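Local coordinates for protein MGS-M4 (PDB 4Q3M) that probably reduces carbonyl groups, as a TIM-barrel enzyme of the aldo-keto reductase family whose substrate is unknown, at residues M12-L17 and E224-P229; P154-V159 and Q180-A185. All coordinates share one frame; numbering follows the deposited sequence.

How the contacts relate
The two contacts are neighbours in one eight-stranded parallel barrel, with their centres about 9 Å apart. Contact 1 joins 12-17, near the start of the chain, to 224-229, 207 residues further on at the closest ends. Contact 2 is nested inside the loop this closes and pairs strand 156-160 with strand 180-184. Strands 180-184 and 226-227 lie side by side in the sheet. A probable hydrogen bond links them, with Val226 O 2.7 Å from Ala183 N. The side chain of Gln180 also reaches Glu224 O, and Met12 packs on Glu182. Contact 1 thus brings the last strand against the start of the barrel, while contact 2 is a parallel pairing within its wall.

Contact 1: M12-L17 and E224-P229; sequences MPIIGL and EIVVIP
Glu224 meets Ile14 through its backbone: the CD1 of Ile14 ends 4.3 Å from Glu224 CA. Glu224 has positive phi and is the C-prime residue of the Schellman motif that ends helix 212-222. At Ile225 the carbonyl is what touches, with O 3.6 Å from Ile14 CG1. The Ile14 chain is turned to it because CG1 stands anti to the backbone N (chi1 -157°). Val226 meets Met12, whose extended chain crosses it at about a right angle and brings CE to 3.7 Å from Val226 CG1. Val227 carries the single bridge, with Ile15. Its N gives a nearly straight bond to Ile14 O at 2.8 Å. Its O takes a weak one from Gly16 N. The side chains of Ile15 and Val227 lie side by side and point the same way, CG1 to CG1 4.1 Å. Ile228 lays CG2 near Gly16 O. Pro229 sets CD 3.3 Å from the same oxygen, and its ring is near a bound sulfate. CA-H...O contacts run beside the two N-H bonds. No salt bridge or side-chain hydrogen bond crosses, so the join of strand 226-227 to the run leading into strand 17-18 rests on backbone bonds and on apolar groups packed against each other and carbonyl oxygens.

Contact 2: P154-V159 and Q180-A185; sequences PMVNQV and QLEAYA
The amide of Gln158 and the carboxylate of Glu182 stand nearly perpendicular, with planes 88° apart. Gln158 NE2 gives a hydrogen bond to Glu182 OE1 at 2.9 Å. That oxygen lies near the amide plane, but the donor stands above the carboxylate plane. Both chains are extended with CG anti to the backbone N (chi1 -178° in Gln158), which carries both out on the same face, where they cross obliquely. Val156 CG1 also touches Glu182 OE1, at 3.6 Å. The Tyr184 ring has Gln158 CG and the backbone O of Gln158 at its edge. Tyr184 also meets the ring of Phe266, and its OH bonds to Asn137 OD1. Gln158 NE2 has a second acceptor in Asp43 OD1. An alanine at Gln158 would probably leave Glu182 OE1 without this amide donor and break the tie to Asp43. Five backbone hydrogen bonds run between the parallel strands, from Gln180 N to Met155 O (2.8 Å) through to Tyr184 N to Val159 O (3.2 Å). On the other face Val159 CG2 meets Leu181 CD1 at 4.0 Å. The strands belong to a beta-alpha-beta unit. Its helix 168-176 packs on Asn157, Val159 and Leu181, while Val156, Gln158 and Glu182 face Leu104 of strand 102-105 inside the barrel.

Contact 1: M12-L17 and E224-P229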
loop_
_atom_site.group_PDB
_atom_site.type_symbol
_atom_site.label_atom_id
_atom_site.label_comp_id
_atom_site.label_asym_id
_atom_site.label_seq_id
_atom_site.Cartn_x
_atom_site.Cartn_y
_atom_site.Cartn_z
ATOM N N MET A 12 -10.904 -23.170 -11.443
ATOM C CA MET A 12 -9.544 -22.657 -11.514
ATOM C C MET A 12 -8.659 -23.397 -10.520
ATOM O O MET A 12 -8.895 -23.329 -9.314
ATOM C CB MET A 12 -9.524 -21.153 -11.233
ATOM C CG MET A 12 -8.148 -20.510 -11.294
ATOM S SD MET A 12 -8.196 -18.774 -10.805
ATOM C CE MET A 12 -6.510 -18.276 -11.143
ATOM N N PRO A 13 -7.649 -24.123 -11.027
ATOM C CA PRO A 13 -6.695 -24.841 -10.173
ATOM C C PRO A 13 -6.090 -23.922 -9.117
ATOM O O PRO A 13 -5.481 -22.908 -9.462
ATOM C CB PRO A 13 -5.634 -25.323 -11.164
ATOM C CG PRO A 13 -6.374 -25.465 -12.448
ATOM C CD PRO A 13 -7.380 -24.345 -12.458
ATOM N N ILE A 14 -6.266 -24.276 -7.849
ATOM C CA ILE A 14 -5.880 -23.407 -6.741
ATOM C C ILE A 14 -4.369 -23.182 -6.688
ATOM O O ILE A 14 -3.897 -22.237 -6.057
ATOM C CB ILE A 14 -6.368 -23.977 -5.389
ATOM C CG1 ILE A 14 -6.496 -22.862 -4.347
ATOM C CG2 ILE A 14 -5.454 -25.094 -4.907
ATOM C CD1 ILE A 14 -7.082 -23.319 -3.031
ATOM N N ILE A 15 -3.615 -24.047 -7.360
ATOM C CA ILE A 15 -2.177 -23.859 -7.479
ATOM C C ILE A 15 -1.788 -23.770 -8.951
ATOM O O ILE A 15 -2.446 -24.352 -9.814
ATOM C CB ILE A 15 -1.387 -24.997 -6.790
ATOM C CG1 ILE A 15 0.075 -24.589 -6.585
ATOM C CG2 ILE A 15 -1.496 -26.298 -7.578
ATOM C CD1 ILE A 15 0.924 -25.661 -5.952
ATOM N N GLY A 16 -0.729 -23.020 -9.234
ATOM C CA GLY A 16 -0.246 -22.869 -10.592
ATOM C C GLY A 16 1.197 -22.412 -10.629
ATOM O O GLY A 16 1.730 -21.930 -9.631
ATOM N N LEU A 17 1.833 -22.567 -11.785
ATOM C CA LEU A 17 3.215 -22.138 -11.950
ATOM C C LEU A 17 3.297 -20.653 -12.279
ATOM O O LEU A 17 2.613 -20.166 -13.179
ATOM C CB LEU A 17 3.907 -22.948 -13.047
ATOM C CG LEU A 17 5.320 -22.471 -13.391
ATOM C CD1 LEU A 17 6.254 -22.651 -12.203
ATOM C CD2 LEU A 17 5.856 -23.184 -14.621
ATOM N N GLU A 224 -8.233 -20.774 1.173
ATOM C CA GLU A 224 -8.958 -20.817 -0.097
ATOM C C GLU A 224 -8.489 -19.724 -1.056
ATOM O O GLU A 224 -9.293 -19.106 -1.753
ATOM C CB GLU A 224 -10.467 -20.704 0.141
ATOM C CG GLU A 224 -11.054 -21.866 0.928
ATOM C CD GLU A 224 -12.553 -21.746 1.123
ATOM O OE1 GLU A 224 -13.081 -20.619 1.017
ATOM O OE2 GLU A 224 -13.203 -22.780 1.381
ATOM N N ILE A 225 -7.179 -19.495 -1.079
ATOM C CA ILE A 225 -6.581 -18.503 -1.965
ATOM C C ILE A 225 -5.759 -19.177 -3.058
ATOM O O ILE A 225 -4.927 -20.039 -2.775
ATOM C CB ILE A 225 -5.682 -17.519 -1.186
ATOM C CG1 ILE A 225 -6.517 -16.684 -0.214
ATOM C CG2 ILE A 225 -4.916 -16.614 -2.142
ATOM C CD1 ILE A 225 -5.708 -15.670 0.569
ATOM N N VAL A 226 -5.999 -18.785 -4.307
ATOM C CA VAL A 226 -5.225 -19.302 -5.428
ATOM C C VAL A 226 -3.779 -18.825 -5.329
ATOM O O VAL A 226 -3.521 -17.632 -5.163
ATOM C CB VAL A 226 -5.822 -18.870 -6.780
ATOM C CG1 VAL A 226 -4.978 -19.402 -7.928
ATOM C CG2 VAL A 226 -7.259 -19.351 -6.902
ATOM N N VAL A 227 -2.840 -19.761 -5.425
ATOM C CA VAL A 227 -1.426 -19.447 -5.249
ATOM C C VAL A 227 -0.609 -19.821 -6.488
ATOM O O VAL A 227 -0.810 -20.881 -7.083
ATOM C CB VAL A 227 -0.856 -20.165 -4.002
ATOM C CG1 VAL A 227 -1.136 -21.656 -4.067
ATOM C CG2 VAL A 227 0.631 -19.900 -3.853
ATOM N N ILE A 228 0.306 -18.939 -6.879
ATOM C CA ILE A 228 1.133 -19.164 -8.060
ATOM C C ILE A 228 2.612 -18.862 -7.808
ATOM O O ILE A 228 3.111 -17.805 -8.193
ATOM C CB ILE A 228 0.643 -18.314 -9.250
ATOM C CG1 ILE A 228 0.218 -16.923 -8.774
ATOM C CG2 ILE A 228 -0.522 -18.997 -9.945
ATOM C CD1 ILE A 228 -0.061 -15.951 -9.895
ATOM N N PRO A 229 3.323 -19.799 -7.162
ATOM C CA PRO A 229 4.755 -19.609 -6.902
ATOM C C PRO A 229 5.594 -19.651 -8.178
ATOM O O PRO A 229 5.425 -20.550 -9.002
ATOM C CB PRO A 229 5.104 -20.780 -5.978
ATOM C CG PRO A 229 4.077 -21.817 -6.277
ATOM C CD PRO A 229 2.820 -21.065 -6.601
#

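Contact 2: P154-V159 and Q180-A185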
loop_
_atom_site.group_PDB
_atom_site.type_symbol
_atom_site.label_atom_id
_atom_site.label_comp_id
_atom_site.label_asym_id
_atom_site.label_seq_id
_atom_site.Cartn_x
_atom_site.Cartn_y
_atom_site.Cartn_z
ATOM N N PRO A 154 -16.033 -8.550 -11.709
ATOM C CA PRO A 154 -14.686 -9.121 -11.585
ATOM C C PRO A 154 -14.700 -10.485 -10.907
ATOM O O PRO A 154 -15.456 -10.695 -9.957
ATOM C CB PRO A 154 -13.949 -8.091 -10.726
ATOM C CG PRO A 154 -14.643 -6.810 -11.014
ATOM C CD PRO A 154 -16.091 -7.168 -11.198
ATOM N N MET A 155 -13.869 -11.399 -11.393
ATOM C CA MET A 155 -13.870 -12.767 -10.893
ATOM C C MET A 155 -12.605 -13.081 -10.106
ATOM O O MET A 155 -12.618 -13.921 -9.205
ATOM C CB MET A 155 -14.026 -13.751 -12.055
ATOM C CG MET A 155 -15.188 -13.426 -12.981
ATOM S SD MET A 155 -15.280 -14.510 -14.418
ATOM C CE MET A 155 -16.656 -13.780 -15.303
ATOM N N VAL A 156 -11.510 -12.408 -10.449
ATOM C CA VAL A 156 -10.218 -12.665 -9.820
ATOM C C VAL A 156 -9.454 -11.370 -9.548
ATOM O O VAL A 156 -9.410 -10.476 -10.393
ATOM C CB VAL A 156 -9.340 -13.594 -10.699
ATOM C CG1 VAL A 156 -7.918 -13.678 -10.158
ATOM C CG2 VAL A 156 -9.958 -14.982 -10.804
ATOM N N ASN A 157 -8.865 -11.270 -8.358
ATOM C CA ASN A 157 -7.957 -10.176 -8.038
ATOM C C ASN A 157 -6.597 -10.713 -7.601
ATOM O O ASN A 157 -6.437 -11.172 -6.469
ATOM C CB ASN A 157 -8.547 -9.281 -6.945
ATOM C CG ASN A 157 -7.706 -8.043 -6.685
ATOM O OD1 ASN A 157 -6.897 -7.638 -7.521
ATOM N ND2 ASN A 157 -7.894 -7.434 -5.519
ATOM N N GLN A 158 -5.619 -10.664 -8.500
ATOM C CA GLN A 158 -4.285 -11.172 -8.196
ATOM C C GLN A 158 -3.416 -10.101 -7.543
ATOM O O GLN A 158 -3.032 -9.124 -8.186
ATOM C CB GLN A 158 -3.601 -11.700 -9.459
ATOM C CG GLN A 158 -2.222 -12.284 -9.195
ATOM C CD GLN A 158 -1.522 -12.743 -10.458
ATOM O OE1 GLN A 158 -0.383 -12.360 -10.722
ATOM N NE2 GLN A 158 -2.197 -13.575 -11.243
ATOM N N VAL A 159 -3.105 -10.292 -6.266
ATOM C CA VAL A 159 -2.307 -9.323 -5.523
ATOM C C VAL A 159 -1.197 -9.991 -4.718
ATOM O O VAL A 159 -1.263 -11.185 -4.420
ATOM C CB VAL A 159 -3.179 -8.492 -4.561
ATOM C CG1 VAL A 159 -4.110 -7.572 -5.339
ATOM C CG2 VAL A 159 -3.967 -9.406 -3.634
ATOM N N GLN A 180 -12.419 -13.928 -6.387
ATOM C CA GLN A 180 -11.393 -14.877 -5.977
ATOM C C GLN A 180 -10.040 -14.192 -5.870
ATOM O O GLN A 180 -9.456 -13.790 -6.876
ATOM C CB GLN A 180 -11.309 -16.048 -6.956
ATOM C CG GLN A 180 -10.172 -17.015 -6.656
ATOM C CD GLN A 180 -10.342 -17.723 -5.324
ATOM O OE1 GLN A 180 -11.437 -18.166 -4.980
ATOM N NE2 GLN A 180 -9.256 -17.829 -4.567
ATOM N N LEU A 181 -9.543 -14.057 -4.645
ATOM C CA LEU A 181 -8.231 -13.467 -4.434
ATOM C C LEU A 181 -7.143 -14.448 -4.848
ATOM O O LEU A 181 -7.169 -15.619 -4.468
ATOM C CB LEU A 181 -8.048 -13.050 -2.974
ATOM C CG LEU A 181 -6.832 -12.165 -2.690
ATOM C CD1 LEU A 181 -7.226 -10.970 -1.839
ATOM C CD2 LEU A 181 -5.731 -12.964 -2.013
ATOM N N GLU A 182 -6.194 -13.962 -5.639
ATOM C CA GLU A 182 -5.077 -14.778 -6.087
ATOM C C GLU A 182 -3.774 -14.187 -5.567
ATOM O O GLU A 182 -3.564 -12.976 -5.630
ATOM C CB GLU A 182 -5.057 -14.877 -7.613
ATOM C CG GLU A 182 -4.044 -15.864 -8.164
ATOM C CD GLU A 182 -4.080 -15.951 -9.678
ATOM O OE1 GLU A 182 -4.586 -15.003 -10.317
ATOM O OE2 GLU A 182 -3.607 -16.966 -10.230
ATOM N N ALA A 183 -2.902 -15.042 -5.046
ATOM C CA ALA A 183 -1.670 -14.578 -4.426
ATOM C C ALA A 183 -0.462 -14.776 -5.329
ATOM O O ALA A 183 -0.117 -15.906 -5.672
ATOM C CB ALA A 183 -1.451 -15.293 -3.101
ATOM N N TYR A 184 0.178 -13.676 -5.720
ATOM C CA TYR A 184 1.479 -13.773 -6.365
ATOM C C TYR A 184 2.541 -13.394 -5.341
ATOM O O TYR A 184 2.223 -12.842 -4.286
ATOM C CB TYR A 184 1.563 -12.902 -7.630
ATOM C CG TYR A 184 1.757 -11.409 -7.425
ATOM C CD1 TYR A 184 3.016 -10.875 -7.167
ATOM C CD2 TYR A 184 0.687 -10.530 -7.543
ATOM C CE1 TYR A 184 3.198 -9.516 -6.996
ATOM C CE2 TYR A 184 0.861 -9.166 -7.378
ATOM C CZ TYR A 184 2.117 -8.666 -7.105
ATOM O OH TYR A 184 2.294 -7.310 -6.939
ATOM N N ALA A 185 3.796 -13.693 -5.665
ATOM C CA ALA A 185 4.896 -13.628 -4.705
ATOM C C ALA A 185 4.559 -14.331 -3.385
ATOM O O ALA A 185 4.706 -13.740 -2.314
ATOM C CB ALA A 185 5.284 -12.177 -4.443
#